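Local coordinates for CRISPR-associated protein, Cse1 family (Acidimicrobium ferrooxidans, PDB 4H3T), which is a Cse1-family protein that probably serves as the large subunit of a type I-E CRISPR Cascade complex, taking part in recognition of invading DNA, at residues Ala62-Ile67 and Leu216-Trp221; Arg423-Asp428 and Lys436-Pro441. The protein carries 1 engineered substitution. All coordinates share one frame; numbering follows the deposited sequence.

Contact 1 of 2, residues Ala62-Ile67 and Leu216-Trp221; sequences ALAYRI and LNLVPW
Tyr65, on helix 52-68, reaches across to the chain that leaves helix 210-217, and its phenol ring carries most of this buried contact. The polar part lies at the ring's tip. Tyr65 OH donates to Val219 O at 2.8 Å, in the carbonyl plane and on a lone pair, and accepts from a water 2.8 Å away that also donates to Asn217 O. The hydroxyl is thus gripped twice, with both partners near the plane of the ring. The apolar part lies over one face: Leu218 CD2 stands 3.5 Å from the centroid of the Tyr65 ring, only 9° off its normal, a CH-pi contact. The same leucine meets the helix through Ala64 CB, 3.9 Å from Leu218 CD2. Trp221 adds an aromatic neighbour, its five-membered ring inclined 24° to the phenol but slid aside so that overlap is slight; Trp221 NE1 comes within 3.3 Å of Tyr65 CD1. A phenylalanine here would lack the hydroxyl and would probably leave Val219 O without this donor and loosen the water held between the ring and Asn217 O. The chemistry implies a tie between helix and inverse gamma turn, centred on Leu218, in which the hydroxyl satisfies the Val219 carbonyl directly and holds the water that serves Asn217 O.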
ATOM      1  N   ALA A  62       1.409   0.149 -16.713  1.00 40.27           N
ATOM      2  CA  ALA A  62       2.124   0.909 -17.727  1.00 40.13           C
ATOM      3  C   ALA A  62       2.086   0.154 -19.045  1.00 46.53           C
ATOM      4  O   ALA A  62       1.924   0.753 -20.112  1.00 44.53           O
ATOM      5  CB  ALA A  62       3.559   1.143 -17.294  1.00 40.20           C
ATOM      6  N   LEU A  63       2.282  -1.162 -18.980  1.00 43.39           N
ATOM      7  CA  LEU A  63       2.242  -2.016 -20.198  1.00 44.99           C
ATOM      8  C   LEU A  63       0.818  -2.016 -20.827  1.00 47.87           C
ATOM      9  O   LEU A  63       0.685  -1.895 -22.048  1.00 48.19           O
ATOM     10  CB  LEU A  63       2.612  -3.379 -19.674  1.00 45.60           C
ATOM     11  CG  LEU A  63       3.251  -4.478 -20.470  1.00 57.29           C
ATOM     12  CD1 LEU A  63       3.973  -3.993 -21.784  1.00 58.09           C
ATOM     13  CD2 LEU A  63       4.198  -5.202 -19.530  1.00 55.38           C
ATOM     14  N   ALA A  64      -0.249  -2.058 -19.982  1.00 44.31           N
ATOM     15  CA  ALA A  64      -1.637  -2.013 -20.473  1.00 44.91           C
ATOM     16  C   ALA A  64      -1.929  -0.739 -21.255  1.00 47.56           C
ATOM     17  O   ALA A  64      -2.464  -0.844 -22.359  1.00 48.22           O
ATOM     18  CB  ALA A  64      -2.617  -2.155 -19.333  1.00 46.40           C
ATOM     19  N   TYR A  65      -1.539   0.457 -20.730  1.00 41.23           N
ATOM     20  CA  TYR A  65      -1.771   1.714 -21.464  1.00 43.41           C
ATOM     21  C   TYR A  65      -1.105   1.710 -22.845  1.00 45.25           C
ATOM     22  O   TYR A  65      -1.653   2.264 -23.829  1.00 45.83           O
ATOM     23  CB  TYR A  65      -1.252   2.912 -20.657  1.00 44.80           C
ATOM     24  CG  TYR A  65      -2.165   3.361 -19.560  1.00 43.32           C
ATOM     25  CD1 TYR A  65      -3.372   4.004 -19.848  1.00 46.08           C
ATOM     26  CD2 TYR A  65      -1.748   3.324 -18.231  1.00 41.09           C
ATOM     27  CE1 TYR A  65      -4.160   4.556 -18.836  1.00 47.17           C
ATOM     28  CE2 TYR A  65      -2.510   3.873 -17.221  1.00 41.99           C
ATOM     29  CZ  TYR A  65      -3.725   4.487 -17.518  1.00 46.92           C
ATOM     30  OH  TYR A  65      -4.490   4.971 -16.466  1.00 49.41           O
ATOM     31  N   ARG A  66       0.077   1.072 -22.938  1.00 44.42           N
ATOM     32  CA  ARG A  66       0.823   1.015 -24.207  1.00 45.55           C
ATOM     33  C   ARG A  66       0.239  -0.025 -25.133  1.00 50.77           C
ATOM     34  O   ARG A  66       0.170   0.234 -26.353  1.00 52.74           O
ATOM     35  CB  ARG A  66       2.328   0.751 -23.984  1.00 45.32           C
ATOM     36  CG  ARG A  66       3.085   1.815 -23.167  1.00 45.81           C
ATOM     37  CD  ARG A  66       2.955   3.196 -23.815  1.00 45.44           C
ATOM     38  NE  ARG A  66       3.666   3.224 -25.092  1.00 51.55           N
ATOM     39  CZ  ARG A  66       3.511   4.132 -26.053  1.00 70.99           C
ATOM     40  NH1 ARG A  66       2.595   5.095 -25.934  1.00 64.08           N
ATOM     41  NH2 ARG A  66       4.271   4.093 -27.133  1.00 56.31           N
ATOM     42  N   ILE A  67      -0.151  -1.208 -24.605  1.00 45.56           N
ATOM     43  CA  ILE A  67      -0.748  -2.239 -25.478  1.00 45.63           C
ATOM     44  C   ILE A  67      -2.107  -1.740 -25.988  1.00 52.88           C
ATOM     45  O   ILE A  67      -2.431  -1.913 -27.146  1.00 51.45           O
ATOM     46  CB  ILE A  67      -0.903  -3.593 -24.730  1.00 46.37           C
ATOM     47  CG1 ILE A  67       0.451  -4.290 -24.500  1.00 46.81           C
ATOM     48  CG2 ILE A  67      -1.857  -4.514 -25.483  1.00 48.42           C
ATOM     49  CD1 ILE A  67       0.433  -5.347 -23.384  1.00 45.72           C
ATOM     50  N   LEU A 216     -10.100  -1.323 -13.368  1.00 45.30           N
ATOM     51  CA  LEU A 216     -10.410  -0.399 -12.245  1.00 44.27           C
ATOM     52  C   LEU A 216      -9.294   0.603 -12.042  1.00 46.41           C
ATOM     53  O   LEU A 216      -9.564   1.681 -11.505  1.00 47.11           O
ATOM     54  CB  LEU A 216     -10.643  -1.182 -10.938  1.00 43.11           C
ATOM     55  CG  LEU A 216     -11.928  -2.059 -11.005  1.00 47.99           C
ATOM     56  CD1 LEU A 216     -11.979  -3.092  -9.855  1.00 48.86           C
ATOM     57  CD2 LEU A 216     -13.167  -1.196 -10.965  1.00 48.52           C
ATOM     58  N   ASN A 217      -8.032   0.241 -12.413  1.00 40.24           N
ATOM     59  CA  ASN A 217      -6.856   1.091 -12.236  1.00 40.21           C
ATOM     60  C   ASN A 217      -6.462   1.873 -13.493  1.00 47.88           C
ATOM     61  O   ASN A 217      -5.596   2.774 -13.393  1.00 49.50           O
ATOM     62  CB  ASN A 217      -5.662   0.255 -11.758  1.00 41.87           C
ATOM     63  CG  ASN A 217      -5.747  -0.081 -10.322  1.00 48.05           C
ATOM     64  OD1 ASN A 217      -5.356   0.722  -9.518  1.00 42.03           O
ATOM     65  ND2 ASN A 217      -6.339  -1.213  -9.963  1.00 39.70           N
ATOM     66  N   LEU A 218      -7.043   1.527 -14.643  1.00 44.22           N
ATOM     67  CA  LEU A 218      -6.747   2.180 -15.911  1.00 44.85           C
ATOM     68  C   LEU A 218      -7.635   3.383 -16.060  1.00 47.07           C
ATOM     69  O   LEU A 218      -8.479   3.462 -16.919  1.00 48.23           O
ATOM     70  CB  LEU A 218      -6.857   1.233 -17.090  1.00 45.41           C
ATOM     71  CG  LEU A 218      -5.712   0.215 -17.188  1.00 50.83           C
ATOM     72  CD1 LEU A 218      -6.160  -0.933 -18.098  1.00 55.36           C
ATOM     73  CD2 LEU A 218      -4.436   0.862 -17.634  1.00 49.83           C
ATOM     74  N   VAL A 219      -7.315   4.401 -15.272  1.00 46.00           N
ATOM     75  CA  VAL A 219      -8.039   5.642 -15.321  1.00 44.96           C
ATOM     76  C   VAL A 219      -7.866   6.257 -16.756  1.00 48.20           C
ATOM     77  O   VAL A 219      -6.704   6.453 -17.216  1.00 45.52           O
ATOM     78  CB  VAL A 219      -7.543   6.640 -14.236  1.00 48.20           C
ATOM     79  CG1 VAL A 219      -8.374   7.920 -14.272  1.00 49.92           C
ATOM     80  CG2 VAL A 219      -7.531   6.017 -12.829  1.00 46.83           C
ATOM     81  N   PRO A 220      -8.959   6.628 -17.431  1.00 45.35           N
ATOM     82  CA  PRO A 220      -8.798   7.219 -18.760  1.00 48.04           C
ATOM     83  C   PRO A 220      -8.042   8.556 -18.712  1.00 53.77           C
ATOM     84  O   PRO A 220      -8.164   9.309 -17.732  1.00 50.97           O
ATOM     85  CB  PRO A 220     -10.238   7.367 -19.246  1.00 50.86           C
ATOM     86  CG  PRO A 220     -10.937   6.238 -18.621  1.00 52.65           C
ATOM     87  CD  PRO A 220     -10.370   6.304 -17.196  1.00 46.64           C
ATOM     88  N   TRP A 221      -7.248   8.836 -19.782  1.00 50.54           N
ATOM     89  CA  TRP A 221      -6.419  10.046 -19.882  1.00 50.98           C
ATOM     90  C   TRP A 221      -7.259  11.340 -19.788  1.00 54.54           C
ATOM     91  O   TRP A 221      -6.759  12.354 -19.322  1.00 54.94           O
ATOM     92  CB  TRP A 221      -5.643  10.044 -21.201  1.00 51.80           C
ATOM     93  CG  TRP A 221      -4.700   8.898 -21.364  1.00 50.59           C
ATOM     94  CD1 TRP A 221      -4.126   8.140 -20.383  1.00 52.36           C
ATOM     95  CD2 TRP A 221      -4.282   8.334 -22.605  1.00 50.21           C
ATOM     96  NE1 TRP A 221      -3.355   7.154 -20.941  1.00 50.46           N
ATOM     97  CE2 TRP A 221      -3.364   7.304 -22.304  1.00 52.86           C
ATOM     98  CE3 TRP A 221      -4.508   8.672 -23.951  1.00 52.44           C
ATOM     99  CZ2 TRP A 221      -2.757   6.551 -23.294  1.00 52.03           C
ATOM    100  CZ3 TRP A 221      -3.892   7.921 -24.934  1.00 53.38           C
ATOM    101  CH2 TRP A 221      -3.072   6.841 -24.599  1.00 52.46           C
TER
HETATM  102  O   HOH W   1      -3.645   4.478 -13.842  1.00 48.08           O

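Contact 2 of 2, residues Arg423-Asp428 and Lys436-Pro441; sequences RYLSYD and KRHRVP
Antiparallel backbones make a two-stranded beta hairpin here, 426-427 against 438-439, with Ser426 and Arg439 the hydrogen-bonded pair and Tyr427 and His438 the non-hydrogen-bonded one. Ser426 N gives to Arg439 O at 2.8 Å and Arg439 N returns the bond to Ser426 O; Asp428 N extends the pairing to Arg437 O, at the end of helix 434-437. Tyr427 and His438 share one face of the sheet, which lies against helix 511-532 through Phe512 and Ala516. Tyr427, CG anti to the backbone N (chi1 -174°), turns its CD1-CE1 edge to the imidazole face in a T-shaped stack, planes at 75°. Arg437 CB lies over a face of the phenol, and its extended chain runs obliquely past the ring to the hydroxyl, where Arg437 NH1 donates to Tyr427 OH at 3.0 Å, nearly straight at 165°. Glu434 also bonds that hydroxyl, and Phe431 O takes Arg437 NE, so residues of the connection between the strands probably hold both groups in place. Leu425 CD1 packs 4.0 Å from Val440 CG2. On the other face, Ser426 OG lies 3.4 Å from Pro441 CG, and Asp428, whose OD1 is bonded to Ser430 OG, runs beside Arg439, which also pairs with Glu442. The Asp428-Arg439 salt bridge is long, OD2 to NH1 3.9 Å, and a water bridges it, donating to Asp428 OD2 at 2.7 Å and accepting from Arg439 NH1.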
ATOM      1  N   ARG A 423      -6.690  -2.269  38.416  1.00 42.01           N
ATOM      2  CA  ARG A 423      -5.682  -2.959  39.242  1.00 43.59           C
ATOM      3  C   ARG A 423      -4.589  -1.991  39.827  1.00 45.46           C
ATOM      4  O   ARG A 423      -3.905  -2.368  40.752  1.00 43.75           O
ATOM      5  CB  ARG A 423      -5.049  -4.119  38.462  1.00 47.18           C
ATOM      6  CG  ARG A 423      -3.944  -3.859  37.499  1.00 50.83           C
ATOM      7  CD  ARG A 423      -3.817  -5.062  36.500  1.00 53.83           C
ATOM      8  NE  ARG A 423      -4.718  -4.770  35.389  1.00 75.52           N
ATOM      9  CZ  ARG A 423      -4.484  -4.918  34.092  1.00 80.48           C
ATOM     10  NH1 ARG A 423      -5.370  -4.496  33.210  1.00 62.61           N
ATOM     11  NH2 ARG A 423      -3.358  -5.502  33.664  1.00 67.79           N
ATOM     12  N   TYR A 424      -4.480  -0.777  39.328  1.00 39.11           N
ATOM     13  CA  TYR A 424      -3.468   0.197  39.757  1.00 39.63           C
ATOM     14  C   TYR A 424      -4.092   1.351  40.491  1.00 43.07           C
ATOM     15  O   TYR A 424      -3.407   2.275  40.864  1.00 40.91           O
ATOM     16  CB  TYR A 424      -2.687   0.747  38.518  1.00 38.93           C
ATOM     17  CG  TYR A 424      -2.077  -0.336  37.667  1.00 41.39           C
ATOM     18  CD1 TYR A 424      -1.180  -1.251  38.209  1.00 45.13           C
ATOM     19  CD2 TYR A 424      -2.491  -0.533  36.359  1.00 42.08           C
ATOM     20  CE1 TYR A 424      -0.726  -2.339  37.476  1.00 43.13           C
ATOM     21  CE2 TYR A 424      -2.016  -1.587  35.609  1.00 42.32           C
ATOM     22  CZ  TYR A 424      -1.088  -2.459  36.154  1.00 44.20           C
ATOM     23  OH  TYR A 424      -0.621  -3.505  35.418  1.00 43.49           O
ATOM     24  N   LEU A 425      -5.407   1.365  40.614  1.00 41.08           N
ATOM     25  CA  LEU A 425      -6.061   2.483  41.265  1.00 39.60           C
ATOM     26  C   LEU A 425      -5.854   2.488  42.781  1.00 44.73           C
ATOM     27  O   LEU A 425      -5.791   1.425  43.422  1.00 42.42           O
ATOM     28  CB  LEU A 425      -7.556   2.400  40.971  1.00 40.87           C
ATOM     29  CG  LEU A 425      -8.312   3.672  40.917  1.00 47.23           C
ATOM     30  CD1 LEU A 425      -8.019   4.413  39.659  1.00 43.98           C
ATOM     31  CD2 LEU A 425      -9.844   3.400  41.015  1.00 50.62           C
ATOM     32  N   SER A 426      -5.691   3.716  43.313  1.00 42.47           N
ATOM     33  CA  SER A 426      -5.596   4.072  44.742  1.00 41.57           C
ATOM     34  C   SER A 426      -6.899   4.660  45.190  1.00 44.49           C
ATOM     35  O   SER A 426      -7.649   5.153  44.358  1.00 41.31           O
ATOM     36  CB  SER A 426      -4.506   5.154  44.973  1.00 41.51           C
ATOM     37  OG  SER A 426      -3.277   4.463  44.945  1.00 61.64           O
ATOM     38  N   TYR A 427      -7.136   4.659  46.516  1.00 42.69           N
ATOM     39  CA  TYR A 427      -8.190   5.387  47.188  1.00 42.29           C
ATOM     40  C   TYR A 427      -7.422   6.368  48.089  1.00 46.85           C
ATOM     41  O   TYR A 427      -6.916   5.981  49.125  1.00 47.47           O
ATOM     42  CB  TYR A 427      -9.169   4.511  47.959  1.00 43.23           C
ATOM     43  CG  TYR A 427     -10.304   5.335  48.509  1.00 44.92           C
ATOM     44  CD1 TYR A 427     -11.349   5.740  47.691  1.00 45.50           C
ATOM     45  CD2 TYR A 427     -10.332   5.716  49.842  1.00 43.68           C
ATOM     46  CE1 TYR A 427     -12.405   6.473  48.187  1.00 47.93           C
ATOM     47  CE2 TYR A 427     -11.379   6.477  50.351  1.00 43.63           C
ATOM     48  CZ  TYR A 427     -12.423   6.840  49.528  1.00 47.55           C
ATOM     49  OH  TYR A 427     -13.454   7.582  50.026  1.00 46.69           O
ATOM     50  N   ASP A 428      -7.225   7.577  47.611  1.00 44.21           N
ATOM     51  CA  ASP A 428      -6.314   8.529  48.205  1.00 45.67           C
ATOM     52  C   ASP A 428      -7.036   9.566  49.051  1.00 50.97           C
ATOM     53  O   ASP A 428      -7.648  10.495  48.515  1.00 47.53           O
ATOM     54  CB  ASP A 428      -5.518   9.179  47.081  1.00 46.43           C
ATOM     55  CG  ASP A 428      -4.360  10.058  47.538  1.00 52.04           C
ATOM     56  OD1 ASP A 428      -4.371  10.510  48.729  1.00 49.35           O
ATOM     57  OD2 ASP A 428      -3.483  10.331  46.711  1.00 52.02           O
ATOM     58  N   LYS A 436     -12.102  12.306  42.880  1.00 56.36           N
ATOM     59  CA  LYS A 436     -10.673  12.613  42.963  1.00 54.35           C
ATOM     60  C   LYS A 436      -9.917  11.630  43.866  1.00 53.35           C
ATOM     61  O   LYS A 436      -8.741  11.440  43.652  1.00 51.58           O
ATOM     62  CB  LYS A 436     -10.449  14.041  43.470  1.00 57.45           C
ATOM     63  CG  LYS A 436     -10.875  15.130  42.472  1.00 74.17           C
ATOM     64  CD  LYS A 436     -10.445  16.528  42.980  1.00 86.58           C
ATOM     65  CE  LYS A 436     -10.482  17.604  41.919  1.00 97.70           C
ATOM     66  NZ  LYS A 436     -11.850  17.851  41.386  1.00105.58           N
ATOM     67  N   ARG A 437     -10.570  10.996  44.851  1.00 47.98           N
ATOM     68  CA  ARG A 437      -9.873   9.992  45.681  1.00 46.43           C
ATOM     69  C   ARG A 437      -9.519   8.732  44.860  1.00 46.87           C
ATOM     70  O   ARG A 437      -8.518   8.111  45.163  1.00 47.37           O
ATOM     71  CB  ARG A 437     -10.724   9.583  46.902  1.00 44.33           C
ATOM     72  CG  ARG A 437     -10.853  10.664  47.944  1.00 46.24           C
ATOM     73  CD  ARG A 437     -11.502  10.149  49.192  1.00 44.91           C
ATOM     74  NE  ARG A 437     -11.370  11.097  50.311  1.00 45.93           N
ATOM     75  CZ  ARG A 437     -11.873  10.919  51.526  1.00 48.31           C
ATOM     76  NH1 ARG A 437     -12.614   9.847  51.799  1.00 47.78           N
ATOM     77  NH2 ARG A 437     -11.674  11.823  52.467  1.00 43.40           N
ATOM     78  N   HIS A 438     -10.349   8.356  43.858  1.00 43.04           N
ATOM     79  CA  HIS A 438     -10.158   7.194  43.015  1.00 43.42           C
ATOM     80  C   HIS A 438      -9.253   7.613  41.879  1.00 49.92           C
ATOM     81  O   HIS A 438      -9.728   8.159  40.876  1.00 47.10           O
ATOM     82  CB  HIS A 438     -11.489   6.678  42.482  1.00 45.30           C
ATOM     83  CG  HIS A 438     -12.396   6.055  43.497  1.00 48.57           C
ATOM     84  ND1 HIS A 438     -13.276   6.822  44.233  1.00 51.50           N
ATOM     85  CD2 HIS A 438     -12.579   4.749  43.816  1.00 50.27           C
ATOM     86  CE1 HIS A 438     -13.918   5.981  45.036  1.00 51.32           C
ATOM     87  NE2 HIS A 438     -13.548   4.716  44.808  1.00 51.46           N
ATOM     88  N   ARG A 439      -7.950   7.377  42.047  1.00 45.09           N
ATOM     89  CA  ARG A 439      -6.950   7.850  41.114  1.00 43.13           C
ATOM     90  C   ARG A 439      -5.780   6.858  40.996  1.00 44.94           C
ATOM     91  O   ARG A 439      -5.464   6.113  41.929  1.00 41.89           O
ATOM     92  CB  ARG A 439      -6.447   9.217  41.593  1.00 41.36           C
ATOM     93  CG  ARG A 439      -5.679   9.142  42.913  1.00 47.41           C
ATOM     94  CD  ARG A 439      -5.362  10.470  43.513  1.00 54.66           C
ATOM     95  NE  ARG A 439      -4.767  11.424  42.570  1.00 57.05           N
ATOM     96  CZ  ARG A 439      -3.463  11.584  42.335  1.00 74.88           C
ATOM     97  NH1 ARG A 439      -2.565  10.816  42.951  1.00 59.40           N
ATOM     98  NH2 ARG A 439      -3.047  12.505  41.479  1.00 75.18           N
ATOM     99  N   VAL A 440      -5.095   6.929  39.870  1.00 40.44           N
ATOM    100  CA  VAL A 440      -3.870   6.158  39.674  1.00 40.66           C
ATOM    101  C   VAL A 440      -2.752   6.982  40.282  1.00 42.81           C
ATOM    102  O   VAL A 440      -2.566   8.107  39.854  1.00 43.01           O
ATOM    103  CB  VAL A 440      -3.560   5.852  38.187  1.00 42.51           C
ATOM    104  CG1 VAL A 440      -2.210   5.164  38.064  1.00 41.02           C
ATOM    105  CG2 VAL A 440      -4.662   5.021  37.558  1.00 42.72           C
ATOM    106  N   PRO A 441      -1.985   6.488  41.220  1.00 41.81           N
ATOM    107  CA  PRO A 441      -0.868   7.310  41.720  1.00 44.07           C
ATOM    108  C   PRO A 441       0.192   7.549  40.638  1.00 46.17           C
ATOM    109  O   PRO A 441       0.337   6.774  39.667  1.00 42.18           O
ATOM    110  CB  PRO A 441      -0.319   6.512  42.902  1.00 46.94           C
ATOM    111  CG  PRO A 441      -0.815   5.163  42.761  1.00 50.40           C
ATOM    112  CD  PRO A 441      -1.986   5.130  41.803  1.00 44.65           C
TER
HETATM  113  O   HOH W   2      -2.646   8.602  44.867  1.00 57.05           O

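The two contacts belong to distant parts of one chain, their centres 62 Å apart and their nearest atoms about 43 Å apart, on opposite sides of the chain's centre. The centre of contact 1 lies about 19 Å from the chain's centre, joining segments 149 residues apart in sequence; that of contact 2 lies about 44 Å out, in a local hairpin whose segments are only 8 residues apart. They follow one another along the chain, so neither encloses the other. Contact 1 is buried among the helices of the larger N-terminal part, whereas contact 2 sits at the surface, at the far tip of the C-terminal helices. Each includes a tyrosine hydroxyl with two polar partners.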